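PDB 3TTY: beta-galactosidase from Bacillus circulans subsp. alkalophilus, which hydrolyses terminal beta-linked galactose from galactosides, as a zinc-containing, trimeric glycoside hydrolase built around a TIM barrel. Local coordinates for residues Lys91-Val96 / Ser118-Lys123; Ile444-Asp449 / Pro466-Arg471; Val529-Trp534 / Ala555-Glu560; Arg650-Gly655 / Val669-Arg674. All blocks are in the same frame, centred on the assembly; numbering follows the deposited sequence.

Contact 1: Lys91-Val96 / Ser118-Lys123; sequences KKYPDV and SPTYRK
The carboxylate of Asp-95 takes three donors from the start of helix 119-135. Ser-118 OG gives a short bond of 2.5 Å to Asp-95 OD2, meeting it on the anti side and somewhat out of the carboxylate plane. The same oxygen receives the backbone N-H of Thr-120 on its syn side, at 3.1 Å from N to OD2. Thr-120 OG1 binds Asp-95 OD1 at 2.8 Å through that oxygen's syn lone pair, so both oxygens are gripped and the group can hardly turn. Asp-95 CG stands between its own backbone N and carbonyl carbon (chi1 70°), which brings CG up to the start of helix 119-135.

Apolar contacts flank this centre. Thr-120 CG2 rests against Tyr-93 CB at 3.6 Å, the two side chains crossing at about a right angle, while the Tyr-93 hydroxyl is engaged by Glu-54. Val-96 CG2 packs on Tyr-121 CB, also at 3.6 Å. Beyond CB the Tyr-121 side chain leads away, and its hydroxyl reaches the carbonyl of Thr-82.

Ser-118 is the N-cap: its OG accepts Tyr-121 N at 3.1 Å, nearly straight. The Asp-95 charge beside this helix start is probably favourable to the helix dipole. The arrangement is an N-capped helix start tied to the turn after helix 87-92, next to the four-cysteine zinc site, whose Cys-115 is backbone-bonded to Val-96.

Contact 2: Ile444-Asp449 / Pro466-Arg471; sequences ISVEED and PGFAER
Val-446 O is gripped by two donors, Arg-471 and a water. Arg-471 NH2 reaches this oxygen at 2.8 Å; the donor stands 38° out of the carbonyl plane, and the oxygen in turn is tilted from the guanidinium plane. The water donates to Val-446 O at 2.7 Å and also to Glu-448 O, and it accepts from Arg-471 NE at a short 2.5 Å. One guanidinium thus serves two carbonyls of the 444-449 turn, one of them directly and both through the water. The arginine chain is bent at chi3 (47°), which turns NE out of the extended line of the preceding carbons.

Glu-447 CA lies over a face of the guanidinium, 3.7 Å from Arg-471 NH2. Gly-467 O, from the arginine's own segment, lies over the opposite face, offset toward the rim. The carboxylate of Glu-447 stays apart, its OE1 about 6.0 Å from Arg-471 NH2. Phe-468 brings its ring edge to the same carbonyl: CD1 is 3.5 Å from Val-446 O, which lies near the ring plane, and Val-446 CB packs on CD1 at 3.8 Å.

The turn is a type I beta turn from Ser-445 to Glu-448, with an ST turn in which Ser-445 OG accepts Glu-447 N. It leaves strand 441-444, while Phe-468 and Arg-471 open the helix of the beta-alpha-beta crossover that runs from strand 455-458 through helix 468-477 to strand 481-485. Met-402 of strand 399-402 meets Phe-468, and Met-461 and Asp-404 meet Val-446.

Contact 3: Val529-Trp534 / Ala555-Glu560; sequences VLRQDW and AEVLAE
Val-529 and Glu-560 form an antiparallel hydrogen-bonded pair, N to O at 2.9 Å from Val-529 to Glu-560 with the return bond beside it, and Arg-531 N continues the pairing to Leu-558 O at 3.0 Å. Between these bonds Leu-530 and Ala-559 are a non-hydrogen-bonded pair, and Leu-530 CG touches Ala-559 CB at 4.0 Å.

Arg-531 folds back across the neighbouring strand, its chain bent at chi2 (-83°) and again at chi3. Its NE makes a salt bridge with Glu-560 OE2, modelled at a short 2.5 Å. The carboxylate oxygen lies in the guanidinium plane, yet the donor comes in from above the carboxylate, and the two planes stand 87° apart. Val-557 covers a guanidinium face, its CB 3.5 Å from Arg-531 NH2. An alanine at Glu-560 would probably leave Arg-531 NE without its charged mate and set the guanidinium freer to swing off Val-557.

Further along, Leu-558 CD1 sits over the six-membered ring of Trp-534 in a CH-pi contact, 3.8 Å from the centroid and 12° off the normal. The indole also touches Leu-572 of strand 570-577. A water donates to both Gln-532 O and Leu-558 O, bridging the place where the first segment leaves the sheet.

Leu-558 and Ala-559 together face Leu-572, a classic beta bulge. The bulge lies within strand 556-561, on its side toward strand 570-577; the strand runs between 525-530 and 570-577 in the antiparallel part of the mixed sheet of the trimerisation domain.

Contact 4: Arg650-Gly655 / Val669-Arg674; sequences RDLLTG and VMILER
Asp-651 projects onto strand 669-674 with its CG anti to the backbone N (chi1 -174°). Its CB touches Leu-672 CD1 at 4.2 Å, and CG comes next to Met-670 CB. At the tip, OD1 accepts two backbone N-H groups: Ile-671 N across the contact at 3.2 Å and Leu-653 N of its own segment at 3.0 Å. They reach OD1 from opposite faces of the carboxylate, each well out of its plane, which should fix the group's rotation. OD2 lies 3.4 Å from both Met-670 CB and CG, and a water donates to it and to Val-669 O. An alanine at Asp-651 would probably leave Ile-671 N and Leu-653 N without their shared acceptor and the turn less firmly held to the strand.

On the face of the sheet opposite Asp-651 and Leu-672, Arg-650 and Glu-673 lie side by side, pointing the same way, in a salt bridge of 2.8 Å from NE to OE1. The oxygen sits over a face of the guanidinium. Leu-652 CD1 also packs above that flat group, toward its rim. Leu-652 N bonds to Ile-671 O at 2.8 Å, and its CD2 meets Ile-671 CG2. Leu-653 lays CD1 against Val-669 CG1 at 3.9 Å; both residues also touch Tyr-332 of helix 326-336.

The aspartate makes an Asx turn, its OD1 accepting from the N-H two residues on, beside the short strand 649-651. It belongs to the antiparallel sheet of the C-terminal domain, in which strand 669-674 runs between 627-634 and 649-651.

The four contacts follow one another along the chain without overlapping. Contact 1 belongs to the TIM-barrel region and lies close to the zinc: Ser-118's side chain is about 6 Å from the zinc, Tyr-121's about 14 Å from bound galactose. Contacts 2 and 3 share the trimerisation domain, their centres 29 Å apart and nearest atoms about 16 Å. Contact 4 is in the C-terminal domain, its nearest atoms about 37 Å from contact 1. Two contacts reach back to the barrel region: Glu-448 of contact 2 bonds Ser-299, just ahead of barrel strand 303-307, and contact 4 rests on helix 326-336. Contacts 1 and 3, centres 62 Å apart, lie on opposite sides of the chain's centre.

Contact 1: Lys91-Val96 / Ser118-Lys123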
# COMPACT_ATOMS: atom_id res chain seq x y z
N LYS A 91 -15.90 26.99 8.32
CA LYS A 91 -16.58 27.51 7.15
C LYS A 91 -16.26 28.99 6.91
O LYS A 91 -15.90 29.38 5.80
CB LYS A 91 -18.10 27.33 7.30
CG LYS A 91 -18.86 27.65 6.03
CD LYS A 91 -19.58 28.97 6.14
CE LYS A 91 -20.22 29.37 4.80
NZ LYS A 91 -21.01 30.64 4.91
N LYS A 92 -16.40 29.81 7.94
CA LYS A 92 -16.16 31.24 7.81
C LYS A 92 -14.67 31.59 7.77
O LYS A 92 -14.28 32.54 7.10
CB LYS A 92 -16.83 32.00 8.94
CG LYS A 92 -18.34 31.94 8.93
CD LYS A 92 -18.92 32.32 10.29
CE LYS A 92 -20.36 32.79 10.19
NZ LYS A 92 -21.27 31.85 9.47
N TYR A 93 -13.84 30.83 8.50
CA TYR A 93 -12.41 31.18 8.61
C TYR A 93 -11.52 29.99 8.27
O TYR A 93 -10.91 29.37 9.15
CB TYR A 93 -12.08 31.74 10.01
CG TYR A 93 -12.92 32.95 10.37
CD1 TYR A 93 -12.52 34.24 10.02
CD2 TYR A 93 -14.14 32.80 11.03
CE1 TYR A 93 -13.30 35.34 10.34
CE2 TYR A 93 -14.92 33.88 11.34
CZ TYR A 93 -14.51 35.15 11.00
OH TYR A 93 -15.31 36.21 11.32
N PRO A 94 -11.42 29.68 6.97
CA PRO A 94 -10.66 28.53 6.47
C PRO A 94 -9.18 28.55 6.89
O PRO A 94 -8.55 27.49 6.83
CB PRO A 94 -10.80 28.62 4.93
CG PRO A 94 -11.88 29.59 4.67
CD PRO A 94 -11.95 30.52 5.88
N ASP A 95 -8.63 29.69 7.32
CA ASP A 95 -7.24 29.72 7.80
C ASP A 95 -7.08 28.82 9.02
O ASP A 95 -5.98 28.49 9.45
CB ASP A 95 -6.79 31.16 8.15
CG ASP A 95 -7.47 31.71 9.39
OD1 ASP A 95 -8.56 32.29 9.27
OD2 ASP A 95 -6.91 31.56 10.50
N VAL A 96 -8.19 28.40 9.58
CA VAL A 96 -8.19 27.52 10.73
C VAL A 96 -7.86 26.08 10.31
O VAL A 96 -7.40 25.27 11.11
CB VAL A 96 -9.53 27.65 11.46
CG1 VAL A 96 -10.25 26.31 11.56
CG2 VAL A 96 -9.33 28.34 12.80
N SER A 118 -2.47 29.65 12.85
CA SER A 118 -3.68 30.32 12.37
C SER A 118 -4.08 31.52 13.23
O SER A 118 -4.27 31.40 14.44
CB SER A 118 -4.83 29.32 12.28
OG SER A 118 -6.08 29.98 12.26
N PRO A 119 -4.22 32.70 12.61
CA PRO A 119 -4.62 33.87 13.39
C PRO A 119 -6.02 33.71 13.98
O PRO A 119 -6.30 34.16 15.09
CB PRO A 119 -4.59 35.02 12.36
CG PRO A 119 -3.81 34.50 11.20
CD PRO A 119 -4.00 33.01 11.18
N THR A 120 -6.91 33.08 13.23
CA THR A 120 -8.27 32.89 13.74
C THR A 120 -8.29 31.94 14.93
O THR A 120 -8.84 32.27 15.98
CB THR A 120 -9.21 32.39 12.66
OG1 THR A 120 -9.34 33.42 11.67
CG2 THR A 120 -10.57 32.05 13.25
N TYR A 121 -7.65 30.79 14.78
CA TYR A 121 -7.59 29.81 15.86
C TYR A 121 -6.96 30.38 17.14
O TYR A 121 -7.46 30.16 18.24
CB TYR A 121 -6.83 28.57 15.40
CG TYR A 121 -6.64 27.56 16.50
CD1 TYR A 121 -7.70 26.80 16.94
CD2 TYR A 121 -5.40 27.35 17.08
CE1 TYR A 121 -7.54 25.86 17.94
CE2 TYR A 121 -5.23 26.42 18.09
CZ TYR A 121 -6.31 25.68 18.52
OH TYR A 121 -6.15 24.76 19.52
N ARG A 122 -5.85 31.09 16.99
CA ARG A 122 -5.18 31.65 18.15
C ARG A 122 -6.04 32.72 18.82
O ARG A 122 -6.11 32.78 20.04
CB ARG A 122 -3.79 32.17 17.81
CG ARG A 122 -2.80 31.06 17.53
CD ARG A 122 -1.38 31.52 17.81
NE ARG A 122 -0.38 30.58 17.32
CZ ARG A 122 0.92 30.67 17.59
NH1 ARG A 122 1.36 31.66 18.36
NH2 ARG A 122 1.77 29.77 17.10
N LYS A 123 -6.69 33.55 18.01
CA LYS A 123 -7.61 34.57 18.53
C LYS A 123 -8.74 33.96 19.38
O LYS A 123 -8.94 34.34 20.53
CB LYS A 123 -8.20 35.43 17.40
CG LYS A 123 -9.22 36.46 17.85
CD LYS A 123 -9.69 37.31 16.67
CE LYS A 123 -10.87 38.20 17.06
NZ LYS A 123 -11.38 39.01 15.89

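Contact 2: Ile444-Asp449 / Pro466-Arg471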
# COMPACT_ATOMS: atom_id res chain seq x y z
N ILE A 444 15.36 8.86 30.54
CA ILE A 444 15.79 10.24 30.74
C ILE A 444 16.11 10.95 29.43
O ILE A 444 16.35 10.31 28.41
CB ILE A 444 17.04 10.33 31.65
CG1 ILE A 444 18.24 9.63 30.99
CG2 ILE A 444 16.74 9.74 33.03
CD1 ILE A 444 19.58 10.04 31.59
N SER A 445 16.10 12.28 29.46
CA SER A 445 16.56 13.07 28.32
C SER A 445 18.09 13.02 28.22
O SER A 445 18.79 12.66 29.19
CB SER A 445 16.08 14.51 28.43
OG SER A 445 17.01 15.30 29.17
N VAL A 446 18.61 13.37 27.05
CA VAL A 446 20.04 13.47 26.88
C VAL A 446 20.62 14.60 27.73
O VAL A 446 21.84 14.69 27.86
CB VAL A 446 20.43 13.70 25.39
CG1 VAL A 446 20.08 12.49 24.56
CG2 VAL A 446 19.76 14.97 24.84
N GLU A 447 19.75 15.44 28.30
CA GLU A 447 20.17 16.60 29.09
C GLU A 447 20.06 16.42 30.60
O GLU A 447 20.41 17.32 31.35
CB GLU A 447 19.33 17.82 28.72
CG GLU A 447 19.60 18.33 27.34
CD GLU A 447 18.45 19.16 26.79
OE1 GLU A 447 18.16 19.03 25.57
OE2 GLU A 447 17.85 19.93 27.59
N GLU A 448 19.55 15.28 31.04
CA GLU A 448 19.33 15.04 32.46
C GLU A 448 20.65 15.09 33.25
O GLU A 448 21.69 14.68 32.76
CB GLU A 448 18.64 13.69 32.66
CG GLU A 448 18.23 13.41 34.10
CD GLU A 448 17.29 14.47 34.63
OE1 GLU A 448 16.20 14.64 34.04
OE2 GLU A 448 17.64 15.14 35.62
N ASP A 449 20.58 15.60 34.48
CA ASP A 449 21.70 15.54 35.41
C ASP A 449 22.08 14.08 35.63
O ASP A 449 21.29 13.30 36.14
CB ASP A 449 21.31 16.22 36.73
CG ASP A 449 22.25 15.86 37.87
OD1 ASP A 449 23.45 15.63 37.63
OD2 ASP A 449 21.76 15.79 39.03
N PRO A 466 25.25 19.70 21.45
CA PRO A 466 26.29 20.44 22.17
C PRO A 466 26.22 20.15 23.67
O PRO A 466 25.12 20.06 24.23
CB PRO A 466 25.94 21.91 21.91
CG PRO A 466 25.15 21.89 20.63
CD PRO A 466 24.39 20.59 20.66
N GLY A 467 27.39 19.99 24.29
CA GLY A 467 27.47 19.72 25.72
C GLY A 467 27.27 18.26 26.11
O GLY A 467 27.60 17.87 27.23
N PHE A 468 26.72 17.45 25.21
CA PHE A 468 26.44 16.06 25.55
C PHE A 468 27.72 15.25 25.80
O PHE A 468 27.87 14.65 26.87
CB PHE A 468 25.54 15.41 24.50
CG PHE A 468 25.25 13.95 24.74
CD1 PHE A 468 24.19 13.56 25.54
CD2 PHE A 468 26.01 12.96 24.13
CE1 PHE A 468 23.90 12.21 25.74
CE2 PHE A 468 25.73 11.62 24.34
CZ PHE A 468 24.67 11.24 25.14
N ALA A 469 28.62 15.23 24.83
CA ALA A 469 29.88 14.48 25.01
C ALA A 469 30.62 14.88 26.28
O ALA A 469 31.13 14.02 27.00
CB ALA A 469 30.78 14.63 23.80
N GLU A 470 30.68 16.18 26.56
CA GLU A 470 31.36 16.69 27.74
C GLU A 470 30.67 16.14 28.98
O GLU A 470 31.32 15.69 29.94
CB GLU A 470 31.31 18.21 27.75
CG GLU A 470 32.34 18.88 28.64
CD GLU A 470 32.39 20.40 28.42
OE1 GLU A 470 31.99 20.86 27.33
OE2 GLU A 470 32.83 21.13 29.35
N ARG A 471 29.34 16.16 28.93
CA ARG A 471 28.54 15.69 30.04
C ARG A 471 28.80 14.21 30.33
O ARG A 471 28.98 13.83 31.48
CB ARG A 471 27.06 15.97 29.79
CG ARG A 471 26.18 16.05 31.04
CD ARG A 471 24.92 16.92 30.81
NE ARG A 471 24.26 16.57 29.56
CZ ARG A 471 24.05 17.42 28.55
NH1 ARG A 471 24.42 18.69 28.65
NH2 ARG A 471 23.46 16.99 27.44
O HOH W 1 23.06 14.46 30.31

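Contact 3: Val529-Trp534 / Ala555-Glu560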
# COMPACT_ATOMS: atom_id res chain seq x y z
N VAL A 529 30.95 -13.49 19.90
CA VAL A 529 31.78 -14.54 20.47
C VAL A 529 32.65 -14.00 21.58
O VAL A 529 33.61 -13.29 21.31
CB VAL A 529 32.72 -15.14 19.42
CG1 VAL A 529 33.57 -16.25 20.04
CG2 VAL A 529 31.93 -15.64 18.22
N LEU A 530 32.32 -14.33 22.82
CA LEU A 530 33.13 -13.84 23.94
C LEU A 530 34.57 -14.36 23.96
O LEU A 530 34.85 -15.53 23.70
CB LEU A 530 32.43 -14.08 25.27
CG LEU A 530 31.51 -12.89 25.51
CD1 LEU A 530 30.09 -13.16 24.97
CD2 LEU A 530 31.51 -12.50 26.96
N ARG A 531 35.50 -13.45 24.27
CA ARG A 531 36.91 -13.80 24.32
C ARG A 531 37.14 -14.81 25.43
O ARG A 531 37.90 -15.76 25.28
CB ARG A 531 37.75 -12.56 24.56
CG ARG A 531 37.85 -11.65 23.36
CD ARG A 531 38.93 -12.12 22.42
NE ARG A 531 39.59 -11.00 21.76
CZ ARG A 531 40.46 -10.20 22.36
NH1 ARG A 531 40.78 -10.39 23.64
NH2 ARG A 531 41.02 -9.20 21.69
N GLN A 532 36.45 -14.58 26.55
CA GLN A 532 36.51 -15.48 27.70
C GLN A 532 35.28 -15.27 28.55
O GLN A 532 34.61 -14.24 28.45
CB GLN A 532 37.77 -15.22 28.53
CG GLN A 532 37.88 -13.80 29.05
CD GLN A 532 39.31 -13.41 29.43
OE1 GLN A 532 40.26 -13.70 28.72
NE2 GLN A 532 39.45 -12.73 30.57
N ASP A 533 34.95 -16.26 29.38
CA ASP A 533 33.79 -16.13 30.24
C ASP A 533 33.94 -14.80 30.98
O ASP A 533 35.02 -14.48 31.47
CB ASP A 533 33.69 -17.31 31.22
CG ASP A 533 33.34 -18.63 30.52
OD1 ASP A 533 33.35 -18.70 29.27
OD2 ASP A 533 33.06 -19.62 31.24
N TRP A 534 32.87 -14.02 31.02
CA TRP A 534 32.87 -12.75 31.73
C TRP A 534 31.51 -12.55 32.39
O TRP A 534 30.52 -12.22 31.73
CB TRP A 534 33.22 -11.59 30.78
CG TRP A 534 33.00 -10.22 31.39
CD1 TRP A 534 33.55 -9.74 32.55
CD2 TRP A 534 32.16 -9.16 30.88
NE1 TRP A 534 33.11 -8.46 32.79
CE2 TRP A 534 32.25 -8.08 31.79
CE3 TRP A 534 31.35 -9.03 29.76
CZ2 TRP A 534 31.56 -6.89 31.60
CZ3 TRP A 534 30.66 -7.84 29.57
CH2 TRP A 534 30.77 -6.78 30.49
N ALA A 555 40.34 0.89 24.22
CA ALA A 555 39.39 -0.05 24.80
C ALA A 555 39.84 -1.51 24.75
O ALA A 555 40.47 -1.95 23.79
CB ALA A 555 38.03 0.11 24.11
N GLU A 556 39.51 -2.24 25.80
CA GLU A 556 39.69 -3.69 25.84
C GLU A 556 38.58 -4.36 25.05
O GLU A 556 37.43 -3.92 25.09
CB GLU A 556 39.66 -4.16 27.30
CG GLU A 556 39.69 -5.66 27.51
CD GLU A 556 39.49 -6.06 28.98
OE1 GLU A 556 39.09 -5.19 29.79
OE2 GLU A 556 39.74 -7.23 29.32
N VAL A 557 38.93 -5.42 24.32
CA VAL A 557 37.97 -6.20 23.54
C VAL A 557 37.44 -7.36 24.37
O VAL A 557 38.22 -8.19 24.84
CB VAL A 557 38.60 -6.75 22.24
CG1 VAL A 557 37.60 -7.60 21.45
CG2 VAL A 557 39.14 -5.61 21.37
N LEU A 558 36.13 -7.42 24.57
CA LEU A 558 35.53 -8.47 25.38
C LEU A 558 34.89 -9.56 24.52
O LEU A 558 34.69 -10.68 24.99
CB LEU A 558 34.49 -7.89 26.35
CG LEU A 558 35.01 -6.83 27.32
CD1 LEU A 558 33.88 -6.33 28.19
CD2 LEU A 558 36.15 -7.37 28.18
N ALA A 559 34.58 -9.22 23.27
CA ALA A 559 33.92 -10.15 22.35
C ALA A 559 34.12 -9.72 20.90
O ALA A 559 34.24 -8.53 20.62
CB ALA A 559 32.43 -10.28 22.67
N GLU A 560 34.14 -10.70 20.00
CA GLU A 560 34.40 -10.46 18.59
C GLU A 560 33.33 -11.08 17.71
O GLU A 560 32.63 -11.99 18.13
CB GLU A 560 35.74 -11.09 18.21
CG GLU A 560 36.85 -10.79 19.21
CD GLU A 560 38.11 -11.58 18.94
OE1 GLU A 560 38.00 -12.72 18.41
OE2 GLU A 560 39.21 -11.05 19.24
O HOH W 2 36.50 -13.84 20.47
O HOH W 3 35.30 -11.65 27.59

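Contact 4: Arg650-Gly655 / Val669-Arg674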
# COMPACT_ATOMS: atom_id res chain seq x y z
N ARG A 650 4.19 -5.11 54.66
CA ARG A 650 2.80 -5.48 54.39
C ARG A 650 2.38 -5.14 52.96
O ARG A 650 2.88 -4.21 52.34
CB ARG A 650 1.85 -4.83 55.40
CG ARG A 650 1.87 -3.33 55.40
CD ARG A 650 0.81 -2.75 56.33
NE ARG A 650 1.06 -1.34 56.58
CZ ARG A 650 0.20 -0.36 56.31
NH1 ARG A 650 -0.99 -0.64 55.78
NH2 ARG A 650 0.53 0.90 56.57
N ASP A 651 1.45 -5.94 52.46
CA ASP A 651 0.82 -5.67 51.19
C ASP A 651 -0.23 -4.60 51.43
O ASP A 651 -1.19 -4.82 52.16
CB ASP A 651 0.17 -6.94 50.66
CG ASP A 651 -0.38 -6.76 49.28
OD1 ASP A 651 -0.56 -5.59 48.87
OD2 ASP A 651 -0.65 -7.79 48.61
N LEU A 652 -0.05 -3.43 50.84
CA LEU A 652 -0.96 -2.32 51.08
C LEU A 652 -2.39 -2.69 50.72
O LEU A 652 -3.33 -2.20 51.34
CB LEU A 652 -0.52 -1.09 50.28
CG LEU A 652 -0.08 0.14 51.08
CD1 LEU A 652 0.50 -0.24 52.44
CD2 LEU A 652 0.90 0.98 50.28
N LEU A 653 -2.55 -3.57 49.73
CA LEU A 653 -3.87 -3.85 49.16
C LEU A 653 -4.68 -4.88 49.95
O LEU A 653 -5.91 -4.81 49.98
CB LEU A 653 -3.74 -4.28 47.70
CG LEU A 653 -3.21 -3.25 46.70
CD1 LEU A 653 -3.06 -3.86 45.31
CD2 LEU A 653 -4.11 -2.02 46.66
N THR A 654 -3.99 -5.82 50.59
CA THR A 654 -4.65 -6.82 51.44
C THR A 654 -4.53 -6.51 52.94
O THR A 654 -5.31 -7.00 53.74
CB THR A 654 -4.09 -8.24 51.20
OG1 THR A 654 -2.69 -8.28 51.54
CG2 THR A 654 -4.26 -8.65 49.75
N GLY A 655 -3.56 -5.68 53.30
CA GLY A 655 -3.28 -5.40 54.69
C GLY A 655 -2.45 -6.49 55.36
O GLY A 655 -2.07 -6.37 56.53
N VAL A 669 -1.79 -7.93 41.84
CA VAL A 669 -0.95 -6.79 42.18
C VAL A 669 -0.76 -6.76 43.69
O VAL A 669 -1.73 -6.89 44.44
CB VAL A 669 -1.60 -5.45 41.73
CG1 VAL A 669 -0.79 -4.26 42.22
CG2 VAL A 669 -1.75 -5.40 40.21
N MET A 670 0.48 -6.60 44.12
CA MET A 670 0.79 -6.37 45.52
C MET A 670 1.62 -5.10 45.59
O MET A 670 2.38 -4.80 44.67
CB MET A 670 1.58 -7.54 46.11
CG MET A 670 0.98 -8.92 45.82
SD MET A 670 2.02 -10.31 46.34
CE MET A 670 2.17 -9.96 48.08
N ILE A 671 1.46 -4.36 46.67
CA ILE A 671 2.28 -3.19 46.91
C ILE A 671 2.92 -3.36 48.28
O ILE A 671 2.32 -3.04 49.31
CB ILE A 671 1.45 -1.90 46.86
CG1 ILE A 671 0.66 -1.82 45.55
CG2 ILE A 671 2.34 -0.69 47.02
CD1 ILE A 671 -0.29 -0.65 45.50
N LEU A 672 4.14 -3.88 48.28
CA LEU A 672 4.86 -4.16 49.51
C LEU A 672 5.42 -2.89 50.10
O LEU A 672 6.19 -2.20 49.46
CB LEU A 672 5.99 -5.14 49.23
CG LEU A 672 5.64 -6.63 49.30
CD1 LEU A 672 4.12 -6.88 49.33
CD2 LEU A 672 6.32 -7.39 48.17
N GLU A 673 5.03 -2.60 51.34
CA GLU A 673 5.54 -1.44 52.07
C GLU A 673 6.70 -1.85 52.96
O GLU A 673 6.54 -2.66 53.87
CB GLU A 673 4.42 -0.82 52.92
CG GLU A 673 4.82 0.41 53.72
CD GLU A 673 3.67 0.98 54.52
OE1 GLU A 673 3.05 0.22 55.29
OE2 GLU A 673 3.37 2.19 54.37
N ARG A 674 7.88 -1.29 52.70
CA ARG A 674 9.08 -1.60 53.47
C ARG A 674 9.95 -0.36 53.70
O ARG A 674 9.54 0.76 53.39
CB ARG A 674 9.89 -2.71 52.78
CG ARG A 674 10.19 -2.42 51.33
CD ARG A 674 11.12 -3.46 50.73
NE ARG A 674 11.70 -3.03 49.45
CZ ARG A 674 12.85 -2.37 49.33
NH1 ARG A 674 13.57 -2.05 50.41
NH2 ARG A 674 13.30 -2.02 48.12
O HOH W 4 -2.45 -7.86 46.83